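Local structure of Tat-secreted protein Rv2525c (Mycobacterium tuberculosis, 4PMQ) at residues A[110-115]-A[162-167]; A[104-109]-A[156-161]. The protein may act as a peptidoglycan hydrolase with glycosidase activity, and in vitro it cleaves p-nitrophenyl esters, preferring the butyrate. All coordinates share one frame; numbering follows the deposited sequence.

Overall arrangement
Both contacts join the same two legs of the chain, contact 2 on the inner face of the barrel, over strand 138-142, between strands 105-108 and 158-161, contact 1 between the loops that follow them. Their centres lie about 14 Å apart; contact 2 is buried, about 6 Å from the centre of the chain, whereas contact 1 is at the surface, about 15 Å from it. His162 NE2 ties them together through a probable hydrogen bond of 2.9 Å to Ile109 O. Small molecules, probably from the crystallisation liquor, may mark a pocket here: tartrate about 4 Å from the side chain of Asp110, and a glycerol about 4 Å from that of Trp160.

Contact 1: residues A[110-115]-A[162-167]; sequences DDNPSY and HNWGSP
One face of the Trp164 indole lies against Asn112 and Asp111, while its far rim meets Asp110. Asn112 CB stands over the five-membered ring in a CH-pi contact, 3.6 Å from the centroid and 11° off the ring normal. Asp111 C lies over the benzene half of the same face, toward its rim, Asp111 CA comes to 3.5 Å from Trp164 CZ3, and Asp110 O approaches CZ3 from the edge, near the ring plane. The Asp111 carboxylate runs beside the indole, pointing the same way, with its plane 42° from the ring; OD2 is hydrogen-bonded to Trp76 NE1.

The His162 imidazole is met at its edge. Asp111 O lies in the ring plane, 3.3 Å from CE1, and ND1 accepts Trp164 N at 3.1 Å, also in plane. With NE2 bonded to Ile109 O, both ring nitrogens have backbone partners, which fixes the ring's rotation.

The segments belong to loops at the C-terminal ends of strands 105-108 and 158-161 of a TIM-barrel-like glycoside hydrolase domain, where the loops at this end of the barrel strands ordinarily frame the active site. Asp110 OD2, held by Lys70 in a salt bridge and by Gln67 in a hydrogen bond, belongs to a side chain near the bound tartrate. Residues 163-166 form a type II beta turn, with Gly165 at positive phi; its lack of a side chain admits the Asn112 amide, whose OD1 comes within 3.6 Å of Gly165 CA. Asn112 CG is anti to the backbone N (chi1 179°), which puts that carbon beside Gly165. Ser166 OG donates to His162 O at 2.8 Å, tying the last residue of the turn to the residue just before it.

A water links the loops, accepting from Asn112 ND2 at 3.0 Å and from Trp164 NE1.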
loop_
_atom_site.group_PDB
_atom_site.type_symbol
_atom_site.label_atom_id
_atom_site.label_comp_id
_atom_site.label_asym_id
_atom_site.label_seq_id
_atom_site.Cartn_x
_atom_site.Cartn_y
_atom_site.Cartn_z
ATOM N N ASP A 110 -3.805 3.681 7.805
ATOM C CA ASP A 110 -3.975 2.471 8.601
ATOM C C ASP A 110 -4.762 2.799 9.876
ATOM O O ASP A 110 -4.304 2.603 11.000
ATOM C CB ASP A 110 -2.560 1.902 8.909
ATOM C CG ASP A 110 -2.579 0.573 9.633
ATOM O OD1 ASP A 110 -3.562 -0.196 9.447
ATOM O OD2 ASP A 110 -1.646 0.323 10.427
ATOM N N ASP A 111 -5.953 3.369 9.670
ATOM C CA ASP A 111 -6.837 3.889 10.706
ATOM C C ASP A 111 -8.279 3.899 10.225
ATOM O O ASP A 111 -8.558 3.695 9.025
ATOM C CB ASP A 111 -6.394 5.349 11.026
ATOM C CG ASP A 111 -5.232 5.421 11.994
ATOM O OD1 ASP A 111 -5.406 5.007 13.163
ATOM O OD2 ASP A 111 -4.141 5.860 11.576
ATOM N N ASN A 112 -9.183 4.202 11.157
ATOM C CA ASN A 112 -10.621 4.327 10.929
ATOM C C ASN A 112 -10.979 5.762 11.331
ATOM O O ASN A 112 -11.469 6.005 12.451
ATOM C CB ASN A 112 -11.392 3.262 11.745
ATOM C CG ASN A 112 -12.881 3.389 11.538
ATOM O OD1 ASN A 112 -13.312 4.002 10.553
ATOM N ND2 ASN A 112 -13.684 2.831 12.468
ATOM N N PRO A 113 -10.659 6.736 10.455
ATOM C CA PRO A 113 -10.793 8.143 10.856
ATOM C C PRO A 113 -12.203 8.699 10.796
ATOM O O PRO A 113 -13.027 8.255 9.984
ATOM C CB PRO A 113 -9.920 8.874 9.815
ATOM C CG PRO A 113 -10.067 8.030 8.582
ATOM C CD PRO A 113 -10.062 6.620 9.102
ATOM N N SER A 114 -12.426 9.763 11.590
ATOM C CA SER A 114 -13.636 10.568 11.526
ATOM C C SER A 114 -13.555 11.498 10.317
ATOM O O SER A 114 -12.440 11.778 9.820
ATOM C CB SER A 114 -13.762 11.420 12.777
ATOM O OG SER A 114 -12.663 12.334 12.787
ATOM N N TYR A 115 -14.713 12.099 9.931
ATOM C CA TYR A 115 -14.721 13.078 8.846
ATOM C C TYR A 115 -13.825 14.294 9.229
ATOM O O TYR A 115 -13.120 14.842 8.374
ATOM C CB TYR A 115 -16.163 13.514 8.542
ATOM C CG TYR A 115 -16.230 14.478 7.386
ATOM C CD1 TYR A 115 -16.055 14.038 6.078
ATOM C CD2 TYR A 115 -16.521 15.824 7.592
ATOM C CE1 TYR A 115 -16.071 14.932 5.008
ATOM C CE2 TYR A 115 -16.598 16.719 6.526
ATOM C CZ TYR A 115 -16.367 16.270 5.234
ATOM O OH TYR A 115 -16.431 17.148 4.178
ATOM N N HIS A 162 -9.197 -1.511 3.015
ATOM C CA HIS A 162 -9.027 -2.333 4.232
ATOM C C HIS A 162 -10.387 -2.378 4.935
ATOM O O HIS A 162 -11.261 -1.561 4.645
ATOM C CB HIS A 162 -7.889 -1.925 5.176
ATOM C CG HIS A 162 -8.023 -0.611 5.881
ATOM N ND1 HIS A 162 -8.941 -0.424 6.921
ATOM C CD2 HIS A 162 -7.248 0.493 5.783
ATOM C CE1 HIS A 162 -8.698 0.788 7.405
ATOM N NE2 HIS A 162 -7.690 1.381 6.756
ATOM N N ASN A 163 -10.578 -3.328 5.833
ATOM C CA ASN A 163 -11.898 -3.547 6.427
ATOM C C ASN A 163 -12.126 -2.921 7.824
ATOM O O ASN A 163 -13.180 -3.148 8.426
ATOM C CB ASN A 163 -12.143 -5.049 6.480
ATOM C CG ASN A 163 -12.394 -5.609 5.095
ATOM O OD1 ASN A 163 -12.574 -4.854 4.107
ATOM N ND2 ASN A 163 -12.451 -6.929 5.001
ATOM N N TRP A 164 -11.193 -2.113 8.311
ATOM C CA TRP A 164 -11.371 -1.493 9.615
ATOM C C TRP A 164 -12.197 -0.235 9.423
ATOM O O TRP A 164 -11.640 0.818 9.087
ATOM C CB TRP A 164 -10.000 -1.207 10.242
ATOM C CG TRP A 164 -10.078 -0.546 11.591
ATOM C CD1 TRP A 164 -11.156 -0.507 12.437
ATOM C CD2 TRP A 164 -9.019 0.149 12.261
ATOM N NE1 TRP A 164 -10.845 0.222 13.565
ATOM C CE2 TRP A 164 -9.518 0.571 13.515
ATOM C CE3 TRP A 164 -7.675 0.416 11.941
ATOM C CZ2 TRP A 164 -8.740 1.324 14.412
ATOM C CZ3 TRP A 164 -6.892 1.093 12.864
ATOM C CH2 TRP A 164 -7.427 1.542 14.080
ATOM N N GLY A 165 -13.512 -0.374 9.573
ATOM C CA GLY A 165 -14.418 0.752 9.355
ATOM C C GLY A 165 -15.134 0.660 8.022
ATOM O O GLY A 165 -15.711 1.653 7.553
ATOM N N SER A 166 -15.065 -0.534 7.381
ATOM C CA SER A 166 -15.829 -0.809 6.155
ATOM C C SER A 166 -17.035 -1.695 6.531
ATOM O O SER A 166 -16.906 -2.529 7.436
ATOM C CB SER A 166 -14.959 -1.520 5.118
ATOM O OG SER A 166 -13.872 -0.691 4.706
ATOM N N PRO A 167 -18.192 -1.544 5.852
ATOM C CA PRO A 167 -19.356 -2.420 6.154
ATOM C C PRO A 167 -19.023 -3.892 5.922
ATOM O O PRO A 167 -18.259 -4.196 5.011
ATOM C CB PRO A 167 -20.417 -1.936 5.152
ATOM C CG PRO A 167 -20.026 -0.512 4.838
ATOM C CD PRO A 167 -18.521 -0.578 4.784
HETATM O O HOH W 1 -12.618 2.360 15.206
#

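Contact 2: residues A[104-109]-A[156-161]; sequences PIYASI and GSYFWQ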
loop_
_atom_site.group_PDB
_atom_site.type_symbol
_atom_site.label_atom_id
_atom_site.label_comp_id
_atom_site.label_asym_id
_atom_site.label_seq_id
_atom_site.Cartn_x
_atom_site.Cartn_y
_atom_site.Cartn_z
ATOM N N PRO A 104 2.004 3.639 -9.442
ATOM C CA PRO A 104 1.640 4.452 -8.279
ATOM C C PRO A 104 2.278 3.941 -7.007
ATOM O O PRO A 104 2.900 2.863 -6.994
ATOM C CB PRO A 104 0.104 4.259 -8.194
ATOM C CG PRO A 104 -0.081 2.837 -8.691
ATOM C CD PRO A 104 0.915 2.702 -9.812
ATOM N N ILE A 105 2.069 4.689 -5.910
ATOM C CA ILE A 105 2.441 4.238 -4.578
ATOM C C ILE A 105 1.201 4.408 -3.723
ATOM O O ILE A 105 0.574 5.496 -3.704
ATOM C CB ILE A 105 3.659 4.981 -3.987
ATOM C CG1 ILE A 105 4.922 4.837 -4.868
ATOM C CG2 ILE A 105 3.929 4.554 -2.515
ATOM C CD1 ILE A 105 6.045 5.899 -4.488
ATOM N N TYR A 106 0.815 3.337 -3.064
ATOM C CA TYR A 106 -0.354 3.392 -2.180
ATOM C C TYR A 106 0.041 3.926 -0.803
ATOM O O TYR A 106 0.658 3.185 -0.027
ATOM C CB TYR A 106 -0.968 2.002 -2.025
ATOM C CG TYR A 106 -1.770 1.549 -3.224
ATOM C CD1 TYR A 106 -1.151 0.949 -4.321
ATOM C CD2 TYR A 106 -3.158 1.679 -3.248
ATOM C CE1 TYR A 106 -1.897 0.506 -5.420
ATOM C CE2 TYR A 106 -3.917 1.179 -4.314
ATOM C CZ TYR A 106 -3.283 0.618 -5.407
ATOM O OH TYR A 106 -4.059 0.111 -6.441
ATOM N N ALA A 107 -0.276 5.206 -0.522
ATOM C CA ALA A 107 -0.056 5.850 0.788
ATOM C C ALA A 107 -1.034 5.235 1.802
ATOM O O ALA A 107 -2.238 5.114 1.505
ATOM C CB ALA A 107 -0.258 7.348 0.670
ATOM N N SER A 108 -0.542 4.861 3.008
ATOM C CA SER A 108 -1.419 4.198 3.969
ATOM C C SER A 108 -2.120 5.102 4.976
ATOM O O SER A 108 -1.508 5.979 5.617
ATOM C CB SER A 108 -0.649 3.135 4.737
ATOM O OG SER A 108 -0.144 2.216 3.788
ATOM N N ILE A 109 -3.428 4.832 5.130
ATOM C CA ILE A 109 -4.321 5.423 6.114
ATOM C C ILE A 109 -4.736 4.188 6.939
ATOM O O ILE A 109 -5.828 3.660 6.735
ATOM C CB ILE A 109 -5.512 6.249 5.563
ATOM C CG1 ILE A 109 -5.092 7.332 4.505
ATOM C CG2 ILE A 109 -6.305 6.870 6.743
ATOM C CD1 ILE A 109 -4.030 8.324 4.918
ATOM N N GLY A 156 -6.468 11.184 -5.085
ATOM C CA GLY A 156 -5.951 9.865 -5.376
ATOM C C GLY A 156 -6.495 9.295 -6.675
ATOM O O GLY A 156 -7.552 9.728 -7.174
ATOM N N SER A 157 -5.795 8.286 -7.199
ATOM C CA SER A 157 -6.196 7.631 -8.449
ATOM C C SER A 157 -6.397 6.133 -8.264
ATOM O O SER A 157 -7.059 5.501 -9.084
ATOM C CB SER A 157 -5.153 7.882 -9.542
ATOM O OG SER A 157 -5.202 9.247 -9.935
ATOM N N TYR A 158 -5.738 5.549 -7.241
ATOM C CA TYR A 158 -5.822 4.108 -6.960
ATOM C C TYR A 158 -6.294 3.919 -5.533
ATOM O O TYR A 158 -5.910 4.669 -4.631
ATOM C CB TYR A 158 -4.476 3.414 -7.167
ATOM C CG TYR A 158 -4.049 3.325 -8.619
ATOM C CD1 TYR A 158 -4.370 2.212 -9.385
ATOM C CD2 TYR A 158 -3.266 4.329 -9.205
ATOM C CE1 TYR A 158 -3.976 2.107 -10.719
ATOM C CE2 TYR A 158 -2.884 4.247 -10.553
ATOM C CZ TYR A 158 -3.223 3.116 -11.294
ATOM O OH TYR A 158 -2.838 2.943 -12.603
ATOM N N PHE A 159 -7.138 2.882 -5.324
ATOM C CA PHE A 159 -7.729 2.678 -4.009
ATOM C C PHE A 159 -7.606 1.214 -3.583
ATOM O O PHE A 159 -7.950 0.301 -4.334
ATOM C CB PHE A 159 -9.204 3.135 -4.064
ATOM C CG PHE A 159 -9.303 4.586 -4.474
ATOM C CD1 PHE A 159 -8.964 5.602 -3.580
ATOM C CD2 PHE A 159 -9.611 4.936 -5.788
ATOM C CE1 PHE A 159 -8.977 6.941 -3.976
ATOM C CE2 PHE A 159 -9.617 6.285 -6.188
ATOM C CZ PHE A 159 -9.287 7.275 -5.281
ATOM N N TRP A 160 -7.095 1.001 -2.379
ATOM C CA TRP A 160 -6.890 -0.333 -1.823
ATOM C C TRP A 160 -7.647 -0.386 -0.522
ATOM O O TRP A 160 -7.300 0.328 0.424
ATOM C CB TRP A 160 -5.374 -0.577 -1.627
ATOM C CG TRP A 160 -4.999 -1.841 -0.908
ATOM C CD1 TRP A 160 -5.768 -2.953 -0.712
ATOM C CD2 TRP A 160 -3.721 -2.123 -0.319
ATOM N NE1 TRP A 160 -5.052 -3.911 -0.024
ATOM C CE2 TRP A 160 -3.790 -3.425 0.230
ATOM C CE3 TRP A 160 -2.512 -1.411 -0.231
ATOM C CZ2 TRP A 160 -2.733 -3.992 0.952
ATOM C CZ3 TRP A 160 -1.467 -1.967 0.492
ATOM C CH2 TRP A 160 -1.565 -3.260 1.038
ATOM N N GLN A 161 -8.760 -1.142 -0.516
ATOM C CA GLN A 161 -9.630 -1.154 0.646
ATOM C C GLN A 161 -9.148 -2.041 1.770
ATOM O O GLN A 161 -8.825 -3.215 1.522
ATOM C CB GLN A 161 -11.044 -1.603 0.245
ATOM C CG GLN A 161 -12.021 -1.599 1.436
ATOM C CD GLN A 161 -13.381 -2.099 1.000
ATOM O OE1 GLN A 161 -13.821 -1.791 -0.106
ATOM N NE2 GLN A 161 -14.022 -2.931 1.820
#
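Tyr106 and Tyr158 cross at about a right angle, the phenol end of Tyr106 meeting the base of the Tyr158 side chain. Tyr106 OH comes to 3.4 Å from Tyr158 CB, and CZ is almost as close to that carbon. This hydroxyl also bonds to Phe202 O, so its polar need is met outside the two strands.

Further along strand 158-161, Tyr106 CE2 packs against Trp160 CB at 3.5 Å. Trp160 CG, anti to the backbone N (chi1 173°), lies farther from the Tyr106 ring than CB does, leaving CB as the touching atom. The indole turns its edge toward the face of the Tyr106 ring: a T-shaped pair whose planes stand at 86°, with 6.0 Å between the centroids of the phenol and the five-membered ring. Trp160 NE1 bonds to Asn195 OD1.

Strands 105-108 and 158-161 are parallel members of the barrel sheet, separated by strand 138-142, which pairs with both. Their axes approach to 8.0 Å at 50° between N-to-C directions, and no hydrogen bond joins the two segments. Inward side chains reach over the intervening strand 138-142 on the inner face of the TIM-barrel-like sheet, with Leu177 of strand 177-181 touching both Tyr106 and Trp160.

Just before strand 105-108, the Pro104 ring crosses the Tyr158 side chain at about a right angle. Its CG lies over one face of the phenol in a CH-pi contact, 3.8 Å from the centroid and displaced toward the rim, where CB reaches to 3.5 Å from Tyr158 CD2.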